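Local structure of D-2-hydroxyacid dehydrogensase protein (Ketogulonicigenium vulgare, 4LSW) at residues G53-E63 / D79-R89; R142-G152 / L194-L205. The protein probably catalyses the NAD(P)-dependent interconversion of D-2-hydroxyacids and 2-oxoacids. All blocks are in the same frame, centred on the assembly; numbering follows the deposited sequence.

Contact 1 of 2, residues G53-E63 / D79-R89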
loop_
_atom_site.group_PDB
_atom_site.type_symbol
_atom_site.label_atom_id
_atom_site.label_comp_id
_atom_site.label_asym_id
_atom_site.label_seq_id
_atom_site.Cartn_x
_atom_site.Cartn_y
_atom_site.Cartn_z
ATOM N N GLY A 53 -7.559 6.095 -5.231
ATOM C CA GLY A 53 -7.622 4.662 -5.453
ATOM C C GLY A 53 -8.891 4.055 -4.889
ATOM O O GLY A 53 -9.560 3.264 -5.551
ATOM N N GLU A 54 -9.231 4.459 -3.670
ATOM C CA GLU A 54 -10.429 3.984 -2.987
ATOM C C GLU A 54 -11.715 4.291 -3.762
ATOM O O GLU A 54 -12.501 3.396 -4.084
ATOM C CB GLU A 54 -10.522 4.644 -1.610
ATOM C CG GLU A 54 -9.236 4.603 -0.799
ATOM C CD GLU A 54 -9.221 5.644 0.307
ATOM O OE1 GLU A 54 -8.346 6.535 0.275
ATOM O OE2 GLU A 54 -10.083 5.572 1.209
ATOM N N LEU A 55 -11.913 5.572 -4.046
ATOM C CA LEU A 55 -13.163 6.086 -4.602
ATOM C C LEU A 55 -13.397 5.688 -6.054
ATOM O O LEU A 55 -14.535 5.454 -6.465
ATOM C CB LEU A 55 -13.187 7.610 -4.495
ATOM C CG LEU A 55 -12.908 8.167 -3.105
ATOM C CD1 LEU A 55 -12.707 9.668 -3.157
ATOM C CD2 LEU A 55 -14.057 7.830 -2.197
ATOM N N GLY A 56 -12.323 5.651 -6.834
ATOM C CA GLY A 56 -12.415 5.236 -8.225
ATOM C C GLY A 56 -13.302 6.145 -9.049
ATOM O O GLY A 56 -13.276 7.361 -8.881
ATOM N N ALA A 57 -14.089 5.547 -9.938
ATOM C CA ALA A 57 -15.013 6.279 -10.794
ATOM C C ALA A 57 -15.941 5.266 -11.439
ATOM O O ALA A 57 -15.498 4.434 -12.225
ATOM C CB ALA A 57 -14.259 7.053 -11.862
ATOM N N SER A 58 -17.224 5.325 -11.099
ATOM C CA SER A 58 -18.173 4.326 -11.584
ATOM C C SER A 58 -18.622 4.592 -13.011
ATOM O O SER A 58 -18.463 5.702 -13.533
ATOM C CB SER A 58 -19.409 4.281 -10.685
ATOM O OG SER A 58 -20.147 5.489 -10.805
ATOM N N ARG A 59 -19.193 3.565 -13.636
ATOM C CA ARG A 59 -19.793 3.713 -14.955
ATOM C C ARG A 59 -20.844 4.822 -14.979
ATOM O O ARG A 59 -20.879 5.622 -15.900
ATOM C CB ARG A 59 -20.410 2.387 -15.415
ATOM C CG ARG A 59 -21.160 2.501 -16.732
ATOM C CD ARG A 59 -21.652 1.149 -17.236
ATOM N NE ARG A 59 -20.557 0.266 -17.630
ATOM C CZ ARG A 59 -20.010 0.255 -18.839
ATOM N NH1 ARG A 59 -20.448 1.093 -19.770
ATOM N NH2 ARG A 59 -19.021 -0.584 -19.117
ATOM N N ALA A 60 -21.691 4.876 -13.956
ATOM C CA ALA A 60 -22.753 5.876 -13.933
ATOM C C ALA A 60 -22.164 7.284 -13.862
ATOM O O ALA A 60 -22.666 8.207 -14.499
ATOM C CB ALA A 60 -23.712 5.623 -12.786
ATOM N N LEU A 61 -21.094 7.445 -13.091
ATOM C CA LEU A 61 -20.437 8.741 -13.004
ATOM C C LEU A 61 -19.822 9.133 -14.347
ATOM O O LEU A 61 -19.955 10.271 -14.806
ATOM C CB LEU A 61 -19.364 8.720 -11.924
ATOM C CG LEU A 61 -18.586 10.024 -11.864
ATOM C CD1 LEU A 61 -19.525 11.168 -11.491
ATOM C CD2 LEU A 61 -17.418 9.926 -10.897
ATOM N N ILE A 62 -19.144 8.180 -14.972
ATOM C CA ILE A 62 -18.567 8.386 -16.294
ATOM C C ILE A 62 -19.649 8.762 -17.311
ATOM O O ILE A 62 -19.450 9.664 -18.126
ATOM C CB ILE A 62 -17.779 7.131 -16.729
ATOM C CG1 ILE A 62 -16.506 7.010 -15.886
ATOM C CG2 ILE A 62 -17.449 7.182 -18.207
ATOM C CD1 ILE A 62 -15.866 5.633 -15.901
ATOM N N GLU A 63 -20.799 8.101 -17.236
ATOM C CA GLU A 63 -21.918 8.401 -18.131
ATOM C C GLU A 63 -22.458 9.814 -17.916
ATOM O O GLU A 63 -22.963 10.448 -18.849
ATOM C CB GLU A 63 -23.056 7.389 -17.944
ATOM C CG GLU A 63 -22.727 5.974 -18.405
ATOM C CD GLU A 63 -23.763 4.950 -17.963
ATOM O OE1 GLU A 63 -24.117 4.929 -16.762
ATOM O OE2 GLU A 63 -24.213 4.164 -18.821
ATOM N N ASP A 79 -8.253 0.164 -8.900
ATOM C CA ASP A 79 -9.236 -0.912 -8.988
ATOM C C ASP A 79 -10.670 -0.421 -9.176
ATOM O O ASP A 79 -11.451 -1.004 -9.930
ATOM C CB ASP A 79 -9.171 -1.715 -7.696
ATOM C CG ASP A 79 -9.314 -0.830 -6.475
ATOM O OD1 ASP A 79 -8.800 0.313 -6.513
ATOM O OD2 ASP A 79 -9.957 -1.258 -5.492
ATOM N N ALA A 80 -11.014 0.655 -8.475
ATOM C CA ALA A 80 -12.393 1.118 -8.424
ATOM C C ALA A 80 -12.760 2.049 -9.579
ATOM O O ALA A 80 -13.902 2.524 -9.664
ATOM C CB ALA A 80 -12.677 1.784 -7.088
ATOM N N VAL A 81 -11.800 2.325 -10.456
ATOM C CA VAL A 81 -12.128 3.006 -11.699
ATOM C C VAL A 81 -12.670 1.941 -12.651
ATOM O O VAL A 81 -12.072 0.867 -12.791
ATOM C CB VAL A 81 -10.899 3.695 -12.317
ATOM C CG1 VAL A 81 -11.245 4.290 -13.694
ATOM C CG2 VAL A 81 -10.341 4.755 -11.359
ATOM N N ASP A 82 -13.806 2.219 -13.288
ATOM C CA ASP A 82 -14.404 1.263 -14.219
ATOM C C ASP A 82 -13.655 1.323 -15.543
ATOM O O ASP A 82 -13.934 2.169 -16.387
ATOM C CB ASP A 82 -15.898 1.553 -14.417
ATOM C CG ASP A 82 -16.611 0.450 -15.169
ATOM O OD1 ASP A 82 -16.019 -0.101 -16.119
ATOM O OD2 ASP A 82 -17.766 0.129 -14.808
ATOM N N LEU A 83 -12.697 0.419 -15.715
ATOM C CA LEU A 83 -11.825 0.458 -16.880
ATOM C C LEU A 83 -12.554 0.145 -18.181
ATOM O O LEU A 83 -12.232 0.717 -19.220
ATOM C CB LEU A 83 -10.637 -0.491 -16.706
ATOM C CG LEU A 83 -9.711 -0.272 -15.510
ATOM C CD1 LEU A 83 -8.457 -1.129 -15.661
ATOM C CD2 LEU A 83 -9.357 1.201 -15.350
ATOM N N ALA A 84 -13.528 -0.759 -18.126
ATOM C CA ALA A 84 -14.309 -1.101 -19.311
ATOM C C ALA A 84 -15.068 0.122 -19.831
ATOM O O ALA A 84 -15.133 0.364 -21.039
ATOM C CB ALA A 84 -15.266 -2.251 -19.017
ATOM N N ALA A 85 -15.641 0.890 -18.910
ATOM C CA ALA A 85 -16.342 2.113 -19.271
ATOM C C ALA A 85 -15.366 3.104 -19.896
ATOM O O ALA A 85 -15.692 3.783 -20.862
ATOM C CB ALA A 85 -17.016 2.719 -18.041
ATOM N N CYS A 86 -14.163 3.177 -19.340
ATOM C CA CYS A 86 -13.151 4.071 -19.877
ATOM C C CYS A 86 -12.759 3.684 -21.297
ATOM O O CYS A 86 -12.740 4.526 -22.187
ATOM C CB CYS A 86 -11.916 4.101 -18.976
ATOM S SG CYS A 86 -12.180 4.967 -17.410
ATOM N N ARG A 87 -12.454 2.407 -21.501
ATOM C CA ARG A 87 -11.991 1.956 -22.805
ATOM C C ARG A 87 -13.067 2.040 -23.883
ATOM O O ARG A 87 -12.755 2.264 -25.052
ATOM C CB ARG A 87 -11.410 0.549 -22.711
ATOM C CG ARG A 87 -10.102 0.509 -21.937
ATOM C CD ARG A 87 -9.396 -0.818 -22.113
ATOM N NE ARG A 87 -8.142 -0.879 -21.367
ATOM C CZ ARG A 87 -8.006 -1.446 -20.173
ATOM N NH1 ARG A 87 -9.051 -2.009 -19.580
ATOM N NH2 ARG A 87 -6.820 -1.459 -19.573
ATOM N N GLU A 88 -14.328 1.869 -23.491
ATOM C CA GLU A 88 -15.444 2.059 -24.416
ATOM C C GLU A 88 -15.461 3.483 -24.951
ATOM O O GLU A 88 -15.857 3.720 -26.092
ATOM C CB GLU A 88 -16.784 1.803 -23.719
ATOM C CG GLU A 88 -17.123 0.357 -23.427
ATOM C CD GLU A 88 -18.310 0.227 -22.487
ATOM O OE1 GLU A 88 -18.928 1.263 -22.154
ATOM O OE2 GLU A 88 -18.616 -0.909 -22.071
ATOM N N ARG A 89 -15.033 4.428 -24.115
ATOM C CA ARG A 89 -15.233 5.851 -24.386
ATOM C C ARG A 89 -13.986 6.627 -24.787
ATOM O O ARG A 89 -14.062 7.819 -25.081
ATOM C CB ARG A 89 -15.874 6.510 -23.163
ATOM C CG ARG A 89 -17.244 5.962 -22.875
ATOM C CD ARG A 89 -17.848 6.559 -21.631
ATOM N NE ARG A 89 -19.299 6.442 -21.673
ATOM C CZ ARG A 89 -19.957 5.299 -21.513
ATOM N NH1 ARG A 89 -19.298 4.166 -21.285
ATOM N NH2 ARG A 89 -21.281 5.288 -21.579
HETATM O O HOH W 1 -18.965 0.892 -12.480
HETATM O O HOH W 2 -22.378 2.878 -19.923
#
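R59 reaches across to E88 and ties together helices 59-63 and 83-89, neighbours 29° apart in what is probably the flavodoxin-like substrate domain of this family. The grip is end-on: NH1 of R59 gives to OE1 of E88 at 2.8 Å, in the guanidinium plane, while NH2 of R59 gives to OE2 of E88 at 3.0 Å, from above the carboxylate plane. E88 OE1 also forms a salt bridge with R89 NH1, 3.1 Å away, so the carboxylate lies between two positive charges. With CG anti to the backbone N (chi1 175°) and a bend at chi3, R59 lays its guanidinium face on the methyl of A85, small enough to admit it. NH1 of R59 also gives to a water that donates to E63 OE2 and accepts from R89 NH2. Were R59 replaced by alanine, E88 would probably lose its two-pronged partner, and the water joining E63 and R89 one of its donors. I62 puts CD1 against A85 CB, 3.8 Å away, and CG2 against the aliphatic CD of R89. The preceding loops share a single bridge, A57 N to A80 O and D82 N to A57 O. At G56 phi is positive, easy for glycine, and a CB there would strike A80 O. S58 OG caps one helix through L61 N, D82 OD1 the other through A85 N; a water 2.7 Å from D82 OD2 donates to it and accepts from R59 N.

Contact 2 of 2, residues R142-G152 / L194-L205; sequences RVFGRRAGVLG and LARDVDFLFVTL
V143 sets CG2 against CZ of F200, whose ring edge also meets R142 O. R146 turns its guanidinium back to R142 O, a straight NH1 bond in the carbonyl plane, and its NH2 forms a longer salt bridge, 3.5 Å, to D199 OD1. R147 takes the same aspartate side-on: NE meets D199 OD2 at 3.0 Å and NH2 meets D199 OD1 at 2.8 Å, both from above the carboxylate plane. D199 suits this place because one carboxylate meets both arginines and, by the anti lone pair of OD2, R147 N; the nearby charges probably keep it ionised. A bend at chi3 (-57°) brings the R147 guanidinium face over D197 O. From A148 the strands run parallel, G149 N giving to F200 O and G149 O receiving F202 N. Glycine fits at 149 because a CB would come tight against L194, V198 and L201. V150 turns to the other face, CG1 lying 3.3 Å from T204 OG1. L151 packs its branched end on L205 CD1. G152 has backbone angles that call for glycine; T204 OG1 gives to G152 O at 2.7 Å. Strands 147-151 and 200-203, the central pair of the 3-2-1-4-5-6 order, with a crossover between them and a glycine-rich turn after the first, mark the NAD-binding Rossmann fold.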
loop_
_atom_site.group_PDB
_atom_site.type_symbol
_atom_site.label_atom_id
_atom_site.label_comp_id
_atom_site.label_asym_id
_atom_site.label_seq_id
_atom_site.Cartn_x
_atom_site.Cartn_y
_atom_site.Cartn_z
ATOM N N ARG A 142 17.703 -11.316 17.833
ATOM C CA ARG A 142 18.548 -10.778 16.777
ATOM C C ARG A 142 17.880 -10.723 15.402
ATOM O O ARG A 142 17.093 -11.607 15.024
ATOM C CB ARG A 142 19.830 -11.600 16.682
ATOM C CG ARG A 142 20.743 -11.193 15.516
ATOM C CD ARG A 142 22.026 -12.008 15.493
ATOM N NE ARG A 142 22.827 -11.823 16.705
ATOM C CZ ARG A 142 23.982 -12.446 16.918
ATOM N NH1 ARG A 142 24.464 -13.281 15.995
ATOM N NH2 ARG A 142 24.654 -12.243 18.044
ATOM N N VAL A 143 18.202 -9.678 14.653
ATOM C CA VAL A 143 17.812 -9.592 13.252
ATOM C C VAL A 143 18.965 -9.927 12.293
ATOM O O VAL A 143 18.832 -10.816 11.446
ATOM C CB VAL A 143 17.207 -8.205 12.908
ATOM C CG1 VAL A 143 17.039 -8.052 11.389
ATOM C CG2 VAL A 143 15.875 -8.027 13.613
ATOM N N PHE A 144 20.093 -9.231 12.423
ATOM C CA PHE A 144 21.142 -9.323 11.409
ATOM C C PHE A 144 21.653 -10.743 11.204
ATOM O O PHE A 144 21.734 -11.535 12.146
ATOM C CB PHE A 144 22.324 -8.373 11.713
ATOM C CG PHE A 144 23.317 -8.929 12.717
ATOM C CD1 PHE A 144 23.105 -8.774 14.078
ATOM C CD2 PHE A 144 24.456 -9.610 12.289
ATOM C CE1 PHE A 144 24.006 -9.295 15.004
ATOM C CE2 PHE A 144 25.363 -10.131 13.211
ATOM C CZ PHE A 144 25.131 -9.973 14.570
ATOM N N GLY A 145 21.993 -11.052 9.956
ATOM C CA GLY A 145 22.584 -12.334 9.615
ATOM C C GLY A 145 21.603 -13.495 9.538
ATOM O O GLY A 145 21.994 -14.603 9.164
ATOM N N ARG A 146 20.341 -13.252 9.872
ATOM C CA ARG A 146 19.342 -14.313 9.891
ATOM C C ARG A 146 18.649 -14.411 8.528
ATOM O O ARG A 146 19.077 -13.771 7.566
ATOM C CB ARG A 146 18.369 -14.106 11.055
ATOM C CG ARG A 146 19.090 -14.163 12.431
ATOM C CD ARG A 146 18.127 -14.049 13.594
ATOM N NE ARG A 146 17.215 -15.188 13.681
ATOM C CZ ARG A 146 16.078 -15.182 14.368
ATOM N NH1 ARG A 146 15.701 -14.100 15.034
ATOM N NH2 ARG A 146 15.310 -16.263 14.390
ATOM N N ARG A 147 17.611 -15.236 8.430
ATOM C CA ARG A 147 17.028 -15.559 7.135
ATOM C C ARG A 147 15.735 -14.786 6.894
ATOM O O ARG A 147 14.850 -14.775 7.746
ATOM C CB ARG A 147 16.759 -17.067 7.062
ATOM C CG ARG A 147 18.014 -17.931 7.291
ATOM C CD ARG A 147 17.616 -19.374 7.568
ATOM N NE ARG A 147 16.712 -19.462 8.710
ATOM C CZ ARG A 147 16.071 -20.568 9.081
ATOM N NH1 ARG A 147 16.227 -21.694 8.402
ATOM N NH2 ARG A 147 15.268 -20.541 10.140
ATOM N N ALA A 148 15.638 -14.142 5.734
ATOM C CA ALA A 148 14.458 -13.360 5.388
ATOM C C ALA A 148 13.944 -13.744 4.017
ATOM O O ALA A 148 14.731 -13.948 3.095
ATOM C CB ALA A 148 14.780 -11.856 5.448
ATOM N N GLY A 149 12.623 -13.827 3.904
ATOM C CA GLY A 149 11.985 -14.115 2.635
ATOM C C GLY A 149 11.131 -12.939 2.226
ATOM O O GLY A 149 10.498 -12.302 3.066
ATOM N N VAL A 150 11.115 -12.656 0.931
ATOM C CA VAL A 150 10.294 -11.585 0.389
ATOM C C VAL A 150 9.296 -12.178 -0.602
ATOM O O VAL A 150 9.686 -12.739 -1.638
ATOM C CB VAL A 150 11.162 -10.501 -0.265
ATOM C CG1 VAL A 150 10.313 -9.352 -0.794
ATOM C CG2 VAL A 150 12.195 -9.977 0.742
ATOM N N LEU A 151 8.010 -12.064 -0.267
ATOM C CA LEU A 151 6.928 -12.614 -1.083
ATOM C C LEU A 151 6.408 -11.518 -2.004
ATOM O O LEU A 151 5.697 -10.600 -1.576
ATOM C CB LEU A 151 5.816 -13.163 -0.190
ATOM C CG LEU A 151 4.613 -13.758 -0.911
ATOM C CD1 LEU A 151 5.060 -14.854 -1.871
ATOM C CD2 LEU A 151 3.651 -14.314 0.105
ATOM N N GLY A 152 6.813 -11.601 -3.267
ATOM C CA GLY A 152 6.562 -10.542 -4.232
ATOM C C GLY A 152 7.785 -9.654 -4.338
ATOM O O GLY A 152 8.047 -8.857 -3.435
ATOM N N LEU A 194 9.106 -20.942 0.607
ATOM C CA LEU A 194 9.770 -19.700 0.989
ATOM C C LEU A 194 9.722 -19.536 2.505
ATOM O O LEU A 194 10.743 -19.299 3.164
ATOM C CB LEU A 194 9.086 -18.507 0.312
ATOM C CG LEU A 194 9.669 -17.123 0.623
ATOM C CD1 LEU A 194 11.063 -17.023 0.054
ATOM C CD2 LEU A 194 8.771 -16.052 0.044
ATOM N N ALA A 195 8.527 -19.690 3.060
ATOM C CA ALA A 195 8.322 -19.476 4.484
ATOM C C ALA A 195 9.064 -20.484 5.352
ATOM O O ALA A 195 9.566 -20.148 6.435
ATOM C CB ALA A 195 6.835 -19.527 4.781
ATOM N N ARG A 196 9.102 -21.732 4.889
ATOM C CA ARG A 196 9.721 -22.811 5.645
ATOM C C ARG A 196 11.156 -22.502 6.069
ATOM O O ARG A 196 11.564 -22.837 7.185
ATOM C CB ARG A 196 9.681 -24.113 4.833
ATOM C CG ARG A 196 10.250 -25.315 5.582
ATOM C CD ARG A 196 10.323 -26.553 4.696
ATOM N NE ARG A 196 10.951 -26.257 3.410
ATOM C CZ ARG A 196 12.186 -26.614 3.070
ATOM N NH1 ARG A 196 12.944 -27.300 3.919
ATOM N NH2 ARG A 196 12.666 -26.296 1.869
ATOM N N ASP A 197 11.902 -21.855 5.181
ATOM C CA ASP A 197 13.335 -21.656 5.372
ATOM C C ASP A 197 13.724 -20.262 5.857
ATOM O O ASP A 197 14.898 -19.905 5.787
ATOM C CB ASP A 197 14.089 -21.949 4.070
ATOM C CG ASP A 197 13.966 -23.391 3.638
ATOM O OD1 ASP A 197 13.775 -24.248 4.519
ATOM O OD2 ASP A 197 14.052 -23.657 2.420
ATOM N N VAL A 198 12.767 -19.468 6.329
ATOM C CA VAL A 198 13.107 -18.112 6.797
ATOM C C VAL A 198 12.604 -17.798 8.197
ATOM O O VAL A 198 11.687 -18.449 8.699
ATOM C CB VAL A 198 12.640 -17.000 5.821
ATOM C CG1 VAL A 198 13.192 -17.239 4.444
ATOM C CG2 VAL A 198 11.109 -16.911 5.787
ATOM N N ASP A 199 13.205 -16.776 8.808
ATOM C CA ASP A 199 12.846 -16.320 10.132
ATOM C C ASP A 199 11.897 -15.121 10.083
ATOM O O ASP A 199 11.170 -14.864 11.038
ATOM C CB ASP A 199 14.119 -15.950 10.902
ATOM C CG ASP A 199 15.114 -17.095 10.944
ATOM O OD1 ASP A 199 14.753 -18.133 11.526
ATOM O OD2 ASP A 199 16.233 -16.981 10.386
ATOM N N PHE A 200 11.913 -14.398 8.967
ATOM C CA PHE A 200 11.109 -13.200 8.770
ATOM C C PHE A 200 10.569 -13.277 7.357
ATOM O O PHE A 200 11.334 -13.524 6.431
ATOM C CB PHE A 200 11.980 -11.938 8.880
ATOM C CG PHE A 200 12.743 -11.822 10.167
ATOM C CD1 PHE A 200 12.161 -11.230 11.280
ATOM C CD2 PHE A 200 14.050 -12.287 10.263
ATOM C CE1 PHE A 200 12.871 -11.101 12.475
ATOM C CE2 PHE A 200 14.760 -12.172 11.461
ATOM C CZ PHE A 200 14.176 -11.573 12.559
ATOM N N LEU A 201 9.262 -13.100 7.190
ATOM C CA LEU A 201 8.650 -13.130 5.855
ATOM C C LEU A 201 7.927 -11.821 5.585
ATOM O O LEU A 201 7.011 -11.444 6.331
ATOM C CB LEU A 201 7.641 -14.281 5.743
ATOM C CG LEU A 201 6.904 -14.418 4.410
ATOM C CD1 LEU A 201 7.873 -14.742 3.286
ATOM C CD2 LEU A 201 5.817 -15.489 4.505
ATOM N N PHE A 202 8.348 -11.122 4.542
ATOM C CA PHE A 202 7.717 -9.865 4.159
ATOM C C PHE A 202 6.708 -10.122 3.061
ATOM O O PHE A 202 7.036 -10.753 2.054
ATOM C CB PHE A 202 8.774 -8.880 3.642
ATOM C CG PHE A 202 9.688 -8.359 4.710
ATOM C CD1 PHE A 202 10.794 -9.100 5.126
ATOM C CD2 PHE A 202 9.434 -7.139 5.314
ATOM C CE1 PHE A 202 11.640 -8.626 6.117
ATOM C CE2 PHE A 202 10.283 -6.662 6.305
ATOM C CZ PHE A 202 11.381 -7.404 6.702
ATOM N N VAL A 203 5.492 -9.622 3.239
ATOM C CA VAL A 203 4.470 -9.747 2.208
ATOM C C VAL A 203 4.382 -8.432 1.451
ATOM O O VAL A 203 3.926 -7.410 1.988
ATOM C CB VAL A 203 3.114 -10.111 2.803
ATOM C CG1 VAL A 203 2.097 -10.320 1.690
ATOM C CG2 VAL A 203 3.249 -11.364 3.641
ATOM N N THR A 204 4.876 -8.468 0.217
ATOM C CA THR A 204 5.004 -7.291 -0.630
ATOM C C THR A 204 4.449 -7.637 -2.006
ATOM O O THR A 204 5.095 -7.432 -3.028
ATOM C CB THR A 204 6.479 -6.827 -0.717
ATOM O OG1 THR A 204 7.327 -7.951 -0.980
ATOM C CG2 THR A 204 6.910 -6.219 0.602
ATOM N N LEU A 205 3.238 -8.184 -2.000
ATOM C CA LEU A 205 2.516 -8.543 -3.217
ATOM C C LEU A 205 1.674 -7.364 -3.680
ATOM O O LEU A 205 0.762 -6.935 -2.974
ATOM C CB LEU A 205 1.590 -9.725 -2.945
ATOM C CG LEU A 205 2.230 -11.082 -2.691
ATOM C CD1 LEU A 205 1.212 -12.051 -2.089
ATOM C CD2 LEU A 205 2.811 -11.643 -3.987
HETATM O O HOH W 3 18.224 -17.974 12.187
#

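Contact 1 and contact 2 lie on opposite sides of the chain's centre, their centres 37 Å apart and their nearest atoms about 12 Å apart, so neither touches the other. They belong to different sheets: contact 1 joins the connections flanking strand 70-74 of the mixed sheet, whereas contact 2 pairs two middle strands of the seven-stranded parallel sheet. The chain finishes the first before starting the second. G152 begins a GxGxxG-like sequence with G154 and G157, consistent with a dinucleotide site at the end of contact 2, as in relatives. Family members place their active site in the cleft between two such domains.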